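Local atomic coordinates of laccase (Botrytis aclada, PDB entry 3SQR), a protein that oxidises hydroquinone-type phenols at a copper centre while reducing dioxygen to water, and probably degrades lignin and detoxifies lignin-derived products. Residues S47-Y52 and N186-A191; V66-W71 and W104-I109; H126-L131 and Y155-T160; G132-D137 and G520-H525. All blocks are in the same frame, centred on the assembly; numbering follows the deposited sequence. Where two conformers were deposited one is given.

Contact 1 (S47-Y52 and N186-A191); sequences SCWGEY and NGPATA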
# COMPACT_ATOMS: atom_id res chain seq x y z
N SER A 47 7.98 22.67 8.41
CA SER A 47 8.64 22.70 7.08
C SER A 47 10.15 22.44 7.20
O SER A 47 10.81 22.07 6.22
CB SER A 47 8.41 24.06 6.41
OG SER A 47 9.10 25.03 7.19
N CYS A 48 10.69 22.62 8.40
CA CYS A 48 12.11 22.58 8.63
C CYS A 48 12.59 21.17 8.90
O CYS A 48 11.90 20.39 9.57
CB CYS A 48 12.47 23.39 9.85
SG CYS A 48 12.19 25.19 9.69
N TRP A 49 13.79 20.89 8.42
CA TRP A 49 14.46 19.65 8.79
C TRP A 49 15.97 19.89 8.89
O TRP A 49 16.77 19.17 8.32
CB TRP A 49 14.16 18.54 7.79
CG TRP A 49 14.39 17.19 8.36
CD1 TRP A 49 15.41 16.31 8.04
CD2 TRP A 49 13.61 16.55 9.37
NE1 TRP A 49 15.32 15.19 8.83
CE2 TRP A 49 14.20 15.28 9.62
CE3 TRP A 49 12.46 16.90 10.08
CZ2 TRP A 49 13.67 14.39 10.58
CZ3 TRP A 49 11.95 16.03 11.00
CH2 TRP A 49 12.54 14.77 11.24
N GLY A 50 16.37 20.92 9.64
CA GLY A 50 17.77 21.25 9.80
C GLY A 50 18.22 21.95 8.54
O GLY A 50 17.57 22.91 8.11
N GLU A 51 19.27 21.42 7.92
CA GLU A 51 19.81 21.93 6.65
C GLU A 51 18.87 21.59 5.50
O GLU A 51 19.00 22.10 4.39
CB GLU A 51 21.18 21.28 6.34
N TYR A 52 17.94 20.67 5.76
CA TYR A 52 16.99 20.23 4.74
C TYR A 52 15.64 20.73 5.09
O TYR A 52 15.43 21.29 6.17
CB TYR A 52 16.98 18.72 4.69
CG TYR A 52 18.34 18.12 4.56
CD1 TYR A 52 18.99 18.07 3.33
CD2 TYR A 52 19.00 17.58 5.66
CE1 TYR A 52 20.24 17.51 3.21
CE2 TYR A 52 20.27 17.00 5.54
CZ TYR A 52 20.88 16.98 4.32
OH TYR A 52 22.13 16.37 4.20
N ASN A 186 10.23 9.94 9.72
CA ASN A 186 10.08 11.34 10.10
C ASN A 186 10.88 12.21 9.20
O ASN A 186 11.91 11.85 8.63
CB ASN A 186 10.37 11.57 11.56
CG ASN A 186 9.26 11.00 12.43
OD1 ASN A 186 8.07 11.41 12.38
ND2 ASN A 186 9.64 10.03 13.17
N GLY A 187 10.37 13.41 9.06
CA GLY A 187 10.91 14.35 8.12
C GLY A 187 10.03 15.58 8.22
O GLY A 187 9.19 15.71 9.12
N PRO A 188 10.23 16.51 7.30
CA PRO A 188 9.45 17.73 7.35
C PRO A 188 8.01 17.55 6.85
O PRO A 188 7.61 16.49 6.39
CB PRO A 188 10.22 18.65 6.44
CG PRO A 188 10.82 17.74 5.39
CD PRO A 188 11.20 16.51 6.22
N ALA A 189 7.21 18.60 6.94
CA ALA A 189 5.76 18.50 6.57
C ALA A 189 5.31 19.87 6.06
O ALA A 189 5.94 20.87 6.35
CB ALA A 189 4.94 18.07 7.79
N THR A 190 4.22 19.92 5.33
CA THR A 190 3.82 21.11 4.63
C THR A 190 2.83 21.95 5.46
O THR A 190 2.42 23.00 5.01
CB THR A 190 3.17 20.82 3.34
OG1 THR A 190 2.12 19.86 3.54
CG2 THR A 190 4.20 20.36 2.25
N ALA A 191 2.47 21.47 6.63
CA ALA A 191 1.72 22.27 7.60
C ALA A 191 2.18 21.94 8.98
O ALA A 191 2.70 20.85 9.24
CB ALA A 191 0.17 22.04 7.45
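W49 opens the type II' turn of a small N-terminal beta hairpin and lays its indole over G187, in the loop that leaves strand 180-186. G187 CA stands 3.4 Å from the centroid of the six-membered ring and only 6° off its normal, a CH-pi contact over the ring face. The peptide is equally close, with W49 CE3 3.3 Å from G187 C. With CG anti to the backbone N (chi1 -159°), the indole starts out beside the carbonyl carbon, and chi2 (-109°) sets its plane against the loop. P188 then crosses the tryptophan at about a right angle: its CD lies over the same face, near the rim, 3.9 Å from W49 CG. Further along, P188 CB rests 3.5 Å from S47 O, and S47 CA makes a CH...O contact of 3.3 Å with A189 O. No hydrogen bond joins the two segments. Neighbouring residues fix the hairpin further, C48 through its disulfide to C39 and W49 through ring contact with W104. Two backbone bonds between W49 and Y52 close the turn, and G50, at its second position, has the positive phi expected there, an arrangement typical of a two-residue beta hairpin.

Contact 2 (V66-W71 and W104-I109); sequences VTREYW and WGDNLI. With MAN (alpha-D-mannopyranose), chain C; NAG (2-acetamido-2-deoxy-beta-D-glucopyranose), chain G.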
# COMPACT_ATOMS: atom_id res chain seq x y z
N VAL A 66 21.20 7.50 10.71
CA VAL A 66 21.86 6.45 11.48
C VAL A 66 21.32 5.15 11.02
O VAL A 66 20.33 5.12 10.29
CB VAL A 66 21.56 6.65 12.97
CG1 VAL A 66 22.13 8.04 13.41
CG2 VAL A 66 20.02 6.59 13.28
N THR A 67 21.92 4.09 11.52
CA THR A 67 21.47 2.73 11.24
C THR A 67 20.47 2.26 12.27
O THR A 67 20.73 2.36 13.49
CB THR A 67 22.65 1.79 11.14
OG1 THR A 67 23.42 2.19 10.01
CG2 THR A 67 22.19 0.38 10.96
N ARG A 68 19.30 1.80 11.84
CA ARG A 68 18.31 1.29 12.76
C ARG A 68 18.06 -0.19 12.42
O ARG A 68 17.88 -0.52 11.25
CB ARG A 68 17.04 2.07 12.60
CG ARG A 68 17.22 3.53 13.20
CD ARG A 68 15.95 4.19 13.30
NE ARG A 68 16.15 5.65 13.33
CZ ARG A 68 16.54 6.35 14.39
NH1 ARG A 68 16.79 5.76 15.56
NH2 ARG A 68 16.66 7.66 14.26
N GLU A 69 18.12 -1.03 13.43
CA GLU A 69 18.04 -2.45 13.23
C GLU A 69 16.78 -3.04 13.86
O GLU A 69 16.42 -2.73 15.00
CB GLU A 69 19.27 -3.08 13.85
CG GLU A 69 19.39 -4.58 13.59
CD GLU A 69 20.79 -5.14 13.91
OE1 GLU A 69 21.40 -4.66 14.87
OE2 GLU A 69 21.24 -6.05 13.19
N TYR A 70 16.14 -3.95 13.18
CA TYR A 70 14.89 -4.52 13.63
C TYR A 70 14.92 -6.01 13.40
O TYR A 70 15.53 -6.49 12.45
CB TYR A 70 13.68 -3.91 12.87
CG TYR A 70 13.32 -2.52 13.23
CD1 TYR A 70 12.38 -2.26 14.22
CD2 TYR A 70 13.88 -1.46 12.57
CE1 TYR A 70 12.03 -0.93 14.54
CE2 TYR A 70 13.56 -0.18 12.88
CZ TYR A 70 12.65 0.09 13.86
OH TYR A 70 12.37 1.40 14.12
N TRP A 71 14.26 -6.77 14.28
CA TRP A 71 14.08 -8.19 14.10
C TRP A 71 12.60 -8.44 14.00
O TRP A 71 11.86 -8.04 14.88
CB TRP A 71 14.71 -8.99 15.27
CG TRP A 71 16.16 -9.15 15.20
CD1 TRP A 71 16.86 -10.21 14.66
CD2 TRP A 71 17.12 -8.23 15.67
NE1 TRP A 71 18.22 -9.98 14.75
CE2 TRP A 71 18.40 -8.77 15.38
CE3 TRP A 71 17.04 -6.98 16.31
CZ2 TRP A 71 19.55 -8.10 15.68
CZ3 TRP A 71 18.19 -6.34 16.63
CH2 TRP A 71 19.43 -6.90 16.33
N TRP A 104 14.28 10.28 8.01
CA TRP A 104 14.72 10.49 6.67
C TRP A 104 16.23 10.35 6.62
O TRP A 104 16.96 11.04 7.35
CB TRP A 104 14.28 11.90 6.30
CG TRP A 104 14.54 12.32 4.96
CD1 TRP A 104 14.81 11.53 3.89
CD2 TRP A 104 14.52 13.65 4.50
NE1 TRP A 104 15.02 12.32 2.74
CE2 TRP A 104 14.84 13.63 3.12
CE3 TRP A 104 14.31 14.89 5.14
CZ2 TRP A 104 14.97 14.79 2.37
CZ3 TRP A 104 14.42 16.06 4.38
CH2 TRP A 104 14.73 16.00 3.01
N GLY A 105 16.70 9.46 5.75
CA GLY A 105 18.14 9.24 5.57
C GLY A 105 18.71 8.05 6.34
O GLY A 105 19.85 7.67 6.08
N ASP A 106 17.95 7.50 7.30
CA ASP A 106 18.42 6.40 8.09
C ASP A 106 18.57 5.15 7.22
O ASP A 106 17.89 5.01 6.19
CB ASP A 106 17.46 6.07 9.22
CG ASP A 106 17.51 7.07 10.34
OD1 ASP A 106 18.41 7.97 10.41
OD2 ASP A 106 16.63 6.93 11.22
N ASN A 107 19.46 4.26 7.65
CA ASN A 107 19.63 2.94 7.02
C ASN A 107 18.93 1.98 7.90
O ASN A 107 19.19 2.01 9.09
CB ASN A 107 21.12 2.64 6.87
CG ASN A 107 21.77 3.57 5.88
OD1 ASN A 107 21.34 3.68 4.76
ND2 ASN A 107 22.82 4.28 6.30
N LEU A 108 18.04 1.17 7.32
CA LEU A 108 17.28 0.16 8.02
C LEU A 108 17.92 -1.19 7.75
O LEU A 108 18.25 -1.50 6.61
CB LEU A 108 15.82 0.15 7.59
CG LEU A 108 15.13 1.52 7.68
CD1 LEU A 108 13.59 1.35 7.51
CD2 LEU A 108 15.50 2.33 8.95
N ILE A 109 18.06 -1.97 8.80
CA ILE A 109 18.41 -3.38 8.73
C ILE A 109 17.26 -4.14 9.38
O ILE A 109 17.03 -3.98 10.59
CB ILE A 109 19.69 -3.63 9.49
CG1 ILE A 109 20.80 -2.78 8.90
CG2 ILE A 109 20.04 -5.12 9.42
CD1 ILE A 109 22.09 -2.88 9.68
C1 MAN C . 15.91 -1.39 19.42
C2 MAN C . 17.23 -2.12 19.09
C3 MAN C . 18.21 -1.15 18.42
C4 MAN C . 17.56 -0.55 17.17
C5 MAN C . 16.23 0.11 17.54
C6 MAN C . 15.45 0.51 16.28
O2 MAN C . 17.00 -3.31 18.33
O3 MAN C . 19.44 -1.75 18.09
O4 MAN C . 18.47 0.21 16.35
O5 MAN C . 15.38 -0.78 18.26
O6 MAN C . 14.20 1.12 16.63
C1 NAG G . 9.84 -10.02 17.10
C2 NAG G . 10.86 -9.29 17.94
C3 NAG G . 12.22 -9.94 17.82
C4 NAG G . 12.10 -11.38 18.22
C5 NAG G . 11.06 -12.06 17.37
C6 NAG G . 10.87 -13.54 17.73
C7 NAG G . 10.25 -6.92 17.93
C8 NAG G . 10.44 -5.63 17.19
N2 NAG G . 10.95 -7.94 17.40
O3 NAG G . 13.06 -9.31 18.71
O4 NAG G . 13.32 -11.98 18.01
O5 NAG G . 9.79 -11.41 17.52
O6 NAG G . 10.43 -13.60 19.10
O7 NAG G . 9.51 -7.00 18.92
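D106 OD2 is gripped by R68 from across the contact and by the backbone N of D103, three residues earlier in the chain. The R68 NE bond is modelled unusually short, 2.5 Å to D106 OD2, and a weak second one reaches the same oxygen from R68 NH2 at 3.1 Å. The guanidinium and carboxylate planes stand 60° apart, and OD2 is approached from above the carboxylate plane; this salt bridge is therefore not a flat, two-oxygen pairing. The other oxygen, D106 OD1, accepts the backbone N of V66 at 2.8 Å, also from above the plane. V66 CG2 lies over the centre of the guanidinium face, and R68 NH2 forms a further salt bridge with D103.

Beyond the carboxylate, strands 67-79 and 107-114 run parallel. R68 bonds on both sides of L108, its N to N107 O at 2.8 Å and its O to I109 N at 2.9 Å, and Y70 N continues the ladder to I109 O at 2.7 Å. On the face holding T67, E69 and I109, T67 CG2 packs 3.5 Å from I109 CD1, while the E69 carboxylate turns to H111.

The opposite edge of strand 67-79 meets an attached glycan. E69 N donates almost straight (177°) to O4 of the mannose at 3.2 Å, and the Y70 ring carries mannose C6 over one face. One arginine offsets only part of the charge of D103 and D106; the N-H groups of V66 and D103 likely help stabilise the D106 carboxylate, pinning the start of the parallel pair.

Contact 3 (H126-L131 and Y155-T160); sequences HGIRQL and YKFQVT. With CU (copper (II) ion), chain F.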
# COMPACT_ATOMS: atom_id res chain seq x y z
N HIS A 126 6.29 -0.60 1.46
CA HIS A 126 5.44 -0.00 0.47
C HIS A 126 5.88 1.41 0.12
O HIS A 126 5.95 2.30 0.94
CB HIS A 126 3.95 -0.14 0.82
CG HIS A 126 3.08 0.37 -0.24
ND1 HIS A 126 2.13 -0.39 -0.86
CD2 HIS A 126 2.97 1.62 -0.77
CE1 HIS A 126 1.49 0.35 -1.74
NE2 HIS A 126 2.00 1.56 -1.74
N GLY A 127 6.05 1.63 -1.17
CA GLY A 127 6.37 2.93 -1.70
C GLY A 127 7.83 3.30 -1.52
O GLY A 127 8.24 4.39 -1.95
N ILE A 128 8.62 2.41 -0.94
CA ILE A 128 10.00 2.68 -0.71
C ILE A 128 10.73 2.51 -2.03
O ILE A 128 10.68 1.46 -2.62
CB ILE A 128 10.61 1.79 0.43
CG1 ILE A 128 9.89 2.13 1.77
CG2 ILE A 128 12.10 2.10 0.64
CD1 ILE A 128 10.00 3.62 2.26
N ARG A 129 11.52 3.50 -2.38
CA ARG A 129 12.08 3.57 -3.73
C ARG A 129 13.05 2.43 -4.03
O ARG A 129 13.10 1.97 -5.15
CB ARG A 129 12.77 4.90 -3.86
CG ARG A 129 13.17 5.22 -5.22
CD ARG A 129 13.97 6.48 -5.20
NE ARG A 129 14.26 6.97 -6.56
CZ ARG A 129 14.95 8.09 -6.79
NH1 ARG A 129 15.44 8.76 -5.79
NH2 ARG A 129 15.10 8.56 -8.01
N GLN A 130 13.82 2.01 -3.02
CA GLN A 130 14.84 1.00 -3.13
C GLN A 130 15.85 1.30 -4.24
O GLN A 130 16.33 0.39 -4.88
CB GLN A 130 14.21 -0.38 -3.41
CG GLN A 130 13.17 -0.82 -2.34
CD GLN A 130 13.79 -1.17 -1.02
OE1 GLN A 130 15.01 -1.12 -0.84
NE2 GLN A 130 12.94 -1.54 -0.06
N LEU A 131 16.22 2.54 -4.36
CA LEU A 131 17.33 2.93 -5.26
C LEU A 131 18.62 2.21 -4.87
O LEU A 131 19.12 2.35 -3.75
CB LEU A 131 17.47 4.44 -5.26
CG LEU A 131 18.53 5.08 -6.14
CD1 LEU A 131 18.30 4.68 -7.54
CD2 LEU A 131 18.47 6.63 -5.96
N TYR A 155 16.68 -7.55 5.26
CA TYR A 155 16.47 -6.49 4.31
C TYR A 155 17.27 -5.29 4.75
O TYR A 155 17.31 -4.97 5.92
CB TYR A 155 14.99 -6.16 4.21
CG TYR A 155 14.11 -7.28 3.65
CD1 TYR A 155 13.65 -8.35 4.42
CD2 TYR A 155 13.73 -7.26 2.33
CE1 TYR A 155 12.83 -9.33 3.91
CE2 TYR A 155 12.93 -8.20 1.82
CZ TYR A 155 12.47 -9.25 2.58
OH TYR A 155 11.62 -10.19 2.01
N LYS A 156 17.96 -4.69 3.80
CA LYS A 156 18.71 -3.49 4.03
C LYS A 156 18.41 -2.44 3.04
O LYS A 156 18.59 -2.66 1.84
CB LYS A 156 20.22 -3.85 4.00
CG LYS A 156 20.64 -4.78 5.13
CD LYS A 156 22.21 -4.98 5.09
CE LYS A 156 22.72 -5.94 6.18
NZ LYS A 156 24.20 -5.65 6.52
N PHE A 157 18.03 -1.22 3.50
CA PHE A 157 17.79 -0.19 2.61
C PHE A 157 17.84 1.11 3.34
O PHE A 157 17.71 1.11 4.57
CB PHE A 157 16.48 -0.32 1.83
CG PHE A 157 15.28 -0.49 2.69
CD1 PHE A 157 14.87 -1.75 3.08
CD2 PHE A 157 14.54 0.60 3.14
CE1 PHE A 157 13.73 -1.95 3.85
CE2 PHE A 157 13.39 0.37 3.94
CZ PHE A 157 12.99 -0.93 4.27
N GLN A 158 18.18 2.15 2.61
CA GLN A 158 18.05 3.49 3.12
C GLN A 158 16.68 4.05 2.87
O GLN A 158 16.08 3.88 1.79
CB GLN A 158 19.09 4.45 2.50
CG GLN A 158 19.21 5.76 3.19
CD GLN A 158 20.38 6.57 2.68
OE1 GLN A 158 20.77 6.41 1.51
NE2 GLN A 158 20.93 7.48 3.53
N VAL A 159 16.21 4.89 3.82
CA VAL A 159 14.98 5.59 3.50
C VAL A 159 15.34 6.97 2.99
O VAL A 159 15.95 7.81 3.70
CB VAL A 159 13.98 5.64 4.66
CG1 VAL A 159 13.32 4.25 4.86
CG2 VAL A 159 14.65 6.14 6.03
N THR A 160 15.07 7.18 1.72
CA THR A 160 15.44 8.41 1.04
C THR A 160 14.16 9.23 0.78
O THR A 160 14.07 10.05 -0.12
CB THR A 160 16.14 8.05 -0.29
OG1 THR A 160 15.22 7.34 -1.13
CG2 THR A 160 17.32 7.16 -0.01
CU CU F . 1.60 -2.29 -0.84
O HOH W 1 14.35 9.09 -3.09
O HOH W 2 14.89 3.29 -0.55
O HOH W 3 16.09 5.03 -2.32
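Two torsions bring Q130 and F157 together: CG of F157 sits between its backbone N and carbonyl carbon (chi1 54°), and the glutamine chain bends at CD (chi2 -70°). The amide then stands steeply on the phenylalanine, its plane 76° from that of the ring, with Q130 NE2 3.7 Å above one face toward the rim. Q130 OE1 leans on F157 CB at 3.2 Å and takes its hydrogen bond from outside, with S133 OG. I128 crosses F157 at about a right angle, placing CG2 3.8 Å from F157 CD2.

No direct hydrogen bond joins the segments; water does the polar work. One molecule accepts from Q130 N at 3.0 Å and donates to Q158 O at 2.7 Å. T160 OG1 shares a second water with R129 NH1 and a third with L131 N. R129 itself is held mainly by Y59 O and by a salt bridge to D517.

At the far end of the loop, H126 ND1 binds a copper ion at 2.0 Å, completed by H168 and H527, in what is probably a type 3 site. The loop follows strand 123-125 and lies against strand 152-158, with F157 reaching L108 and I110 of strand 107-114 while I128 and V159 meet I185 of strand 180-186.

Contact 4 (G132-D137 and G520-H525); sequences GSLEYD and GSWLLH. With CU (copper (II) ion), chain E.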
# COMPACT_ATOMS: atom_id res chain seq x y z
N GLY A 132 19.09 1.32 -5.76
CA GLY A 132 20.26 0.51 -5.46
C GLY A 132 20.08 -0.62 -4.48
O GLY A 132 21.06 -1.25 -4.00
N SER A 133 18.82 -0.90 -4.12
CA SER A 133 18.56 -2.00 -3.24
C SER A 133 17.37 -2.84 -3.73
O SER A 133 16.55 -3.33 -2.95
CB SER A 133 18.34 -1.50 -1.81
OG SER A 133 17.33 -0.50 -1.84
N LEU A 134 17.31 -3.02 -5.05
CA LEU A 134 16.23 -3.71 -5.72
C LEU A 134 15.93 -5.03 -5.04
O LEU A 134 14.78 -5.45 -4.90
CB LEU A 134 16.72 -4.02 -7.17
CG LEU A 134 15.94 -5.12 -7.84
CD1 LEU A 134 14.51 -4.68 -8.22
CD2 LEU A 134 16.74 -5.54 -9.16
N GLU A 135 16.99 -5.70 -4.58
CA GLU A 135 16.88 -7.03 -4.07
C GLU A 135 16.20 -7.11 -2.68
O GLU A 135 15.94 -8.15 -2.16
CB GLU A 135 18.24 -7.70 -4.04
CG GLU A 135 19.16 -7.19 -3.03
CD GLU A 135 19.90 -5.85 -3.36
OE1 GLU A 135 19.67 -5.20 -4.44
OE2 GLU A 135 20.77 -5.50 -2.52
N TYR A 136 15.84 -5.95 -2.14
CA TYR A 136 15.19 -5.89 -0.88
C TYR A 136 13.78 -5.26 -1.01
O TYR A 136 13.14 -4.97 0.00
CB TYR A 136 16.05 -5.13 0.12
CG TYR A 136 17.36 -5.88 0.39
CD1 TYR A 136 17.32 -7.22 0.82
CD2 TYR A 136 18.57 -5.29 0.13
CE1 TYR A 136 18.46 -7.92 1.05
CE2 TYR A 136 19.76 -5.98 0.38
CZ TYR A 136 19.68 -7.31 0.80
OH TYR A 136 20.84 -8.05 1.02
N ASP A 137 13.29 -5.17 -2.24
CA ASP A 137 11.93 -4.72 -2.47
C ASP A 137 10.84 -5.66 -1.96
O ASP A 137 9.69 -5.25 -1.72
CB ASP A 137 11.72 -4.39 -3.94
CG ASP A 137 10.48 -3.62 -4.21
OD1 ASP A 137 10.21 -2.62 -3.46
OD2 ASP A 137 9.78 -3.96 -5.18
N GLY A 520 16.18 -1.88 -12.31
CA GLY A 520 15.59 -2.96 -11.53
C GLY A 520 14.40 -3.59 -12.21
O GLY A 520 14.10 -3.36 -13.37
N SER A 521 13.73 -4.41 -11.45
CA SER A 521 12.58 -5.10 -11.92
C SER A 521 11.47 -4.71 -10.99
O SER A 521 11.44 -5.16 -9.84
CB SER A 521 12.83 -6.58 -11.86
OG SER A 521 13.28 -6.95 -10.58
N TRP A 522 10.56 -3.92 -11.53
CA TRP A 522 9.54 -3.23 -10.74
C TRP A 522 8.13 -3.68 -11.04
O TRP A 522 7.63 -3.49 -12.13
CB TRP A 522 9.71 -1.73 -10.95
CG TRP A 522 11.07 -1.29 -10.66
CD1 TRP A 522 11.96 -0.69 -11.52
CD2 TRP A 522 11.76 -1.42 -9.43
NE1 TRP A 522 13.10 -0.45 -10.92
CE2 TRP A 522 13.04 -0.84 -9.62
CE3 TRP A 522 11.41 -1.87 -8.16
CZ2 TRP A 522 13.96 -0.74 -8.61
CZ3 TRP A 522 12.36 -1.78 -7.14
CH2 TRP A 522 13.63 -1.23 -7.38
N LEU A 523 7.51 -4.27 -10.07
CA LEU A 523 6.15 -4.75 -10.18
C LEU A 523 5.16 -3.57 -10.25
O LEU A 523 5.35 -2.53 -9.59
CB LEU A 523 5.81 -5.63 -8.99
CG LEU A 523 4.45 -6.35 -9.05
CD1 LEU A 523 4.48 -7.40 -10.22
CD2 LEU A 523 4.13 -7.00 -7.73
N LEU A 524 4.14 -3.70 -11.08
CA LEU A 524 3.03 -2.77 -11.06
C LEU A 524 1.78 -3.65 -11.04
O LEU A 524 1.68 -4.61 -11.77
CB LEU A 524 3.01 -1.89 -12.31
CG LEU A 524 1.74 -1.03 -12.45
CD1 LEU A 524 2.09 0.32 -13.06
CD2 LEU A 524 0.66 -1.81 -13.25
N HIS A 525 0.86 -3.36 -10.14
CA HIS A 525 -0.26 -4.22 -9.96
C HIS A 525 -1.40 -3.53 -9.28
O HIS A 525 -1.21 -2.50 -8.64
CB HIS A 525 0.13 -5.43 -9.12
CG HIS A 525 0.52 -5.09 -7.73
ND1 HIS A 525 -0.31 -5.28 -6.65
CD2 HIS A 525 1.66 -4.54 -7.24
CE1 HIS A 525 0.32 -4.92 -5.55
NE2 HIS A 525 1.50 -4.43 -5.88
CU CU E . 3.12 -4.20 -4.74
O HOH W 4 9.38 -4.95 -7.75
O HOH W 5 2.25 -3.84 -2.87
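L134, at the start of a short 3-10 turn, approaches G520, at the start of strand 520-526, with their CA atoms 5.9 Å apart and no backbone bond between the segments. The turn is closed within itself by Y136 N to S133 O and D137 N to L134 O; the contact is made by the side chains of L134 and D137 against the backbone and side chains of the strand.

CG of L134 is anti to the backbone N (chi1 161°), and its two methyls divide the contact. CD1 sits over the six-membered ring of W522, 3.8 Å from the centroid and 18° off its normal, a CH-pi contact; CD2 meets G520 CA at 3.7 Å. CD1 also lies 3.3 Å from S521 N, a buried amide with no hydrogen-bond partner in the model. D137 comes to the ring edge, its OD2 3.9 Å from W522 CZ3, with carboxylate and indole planes 78° apart.

One water ties the polar groups: it donates to D137 OD2 at 2.8 Å and to S521 O at 2.9 Å, and accepts from L523 N at 3.1 Å. D137 OD2 also bonds H468 ND1, whose NE2 shares a copper ion with H525 and H170, and D137 O bonds H124 ND1. The aspartate thus acts as a second-shell group, consistent with orienting copper-binding imidazoles between the first and third domains.

Contacts 2, 3 and 4 form a row that crosses the first domain and reaches the third at the coppers, with centres 10 Å apart from contact 2 to 3 and again from 3 to 4. Contacts 2 and 3 share the sheet in which strands 107-114 and 152-158 are neighbours, joined by G105 to V159 and Q158. Contacts 3 and 4 interlock along the chain, with Q130 and Y155 packed on Y136 and D137. Contact 1 spans both contacts 2 and 3 in sequence and touches contact 2 through W104, but stays about 17 Å from contact 4 at nearest atoms. With contact 1 at its outer end, the series runs from the N-terminal hairpin to the interface where the first and third cupredoxin domains supply the copper ligands.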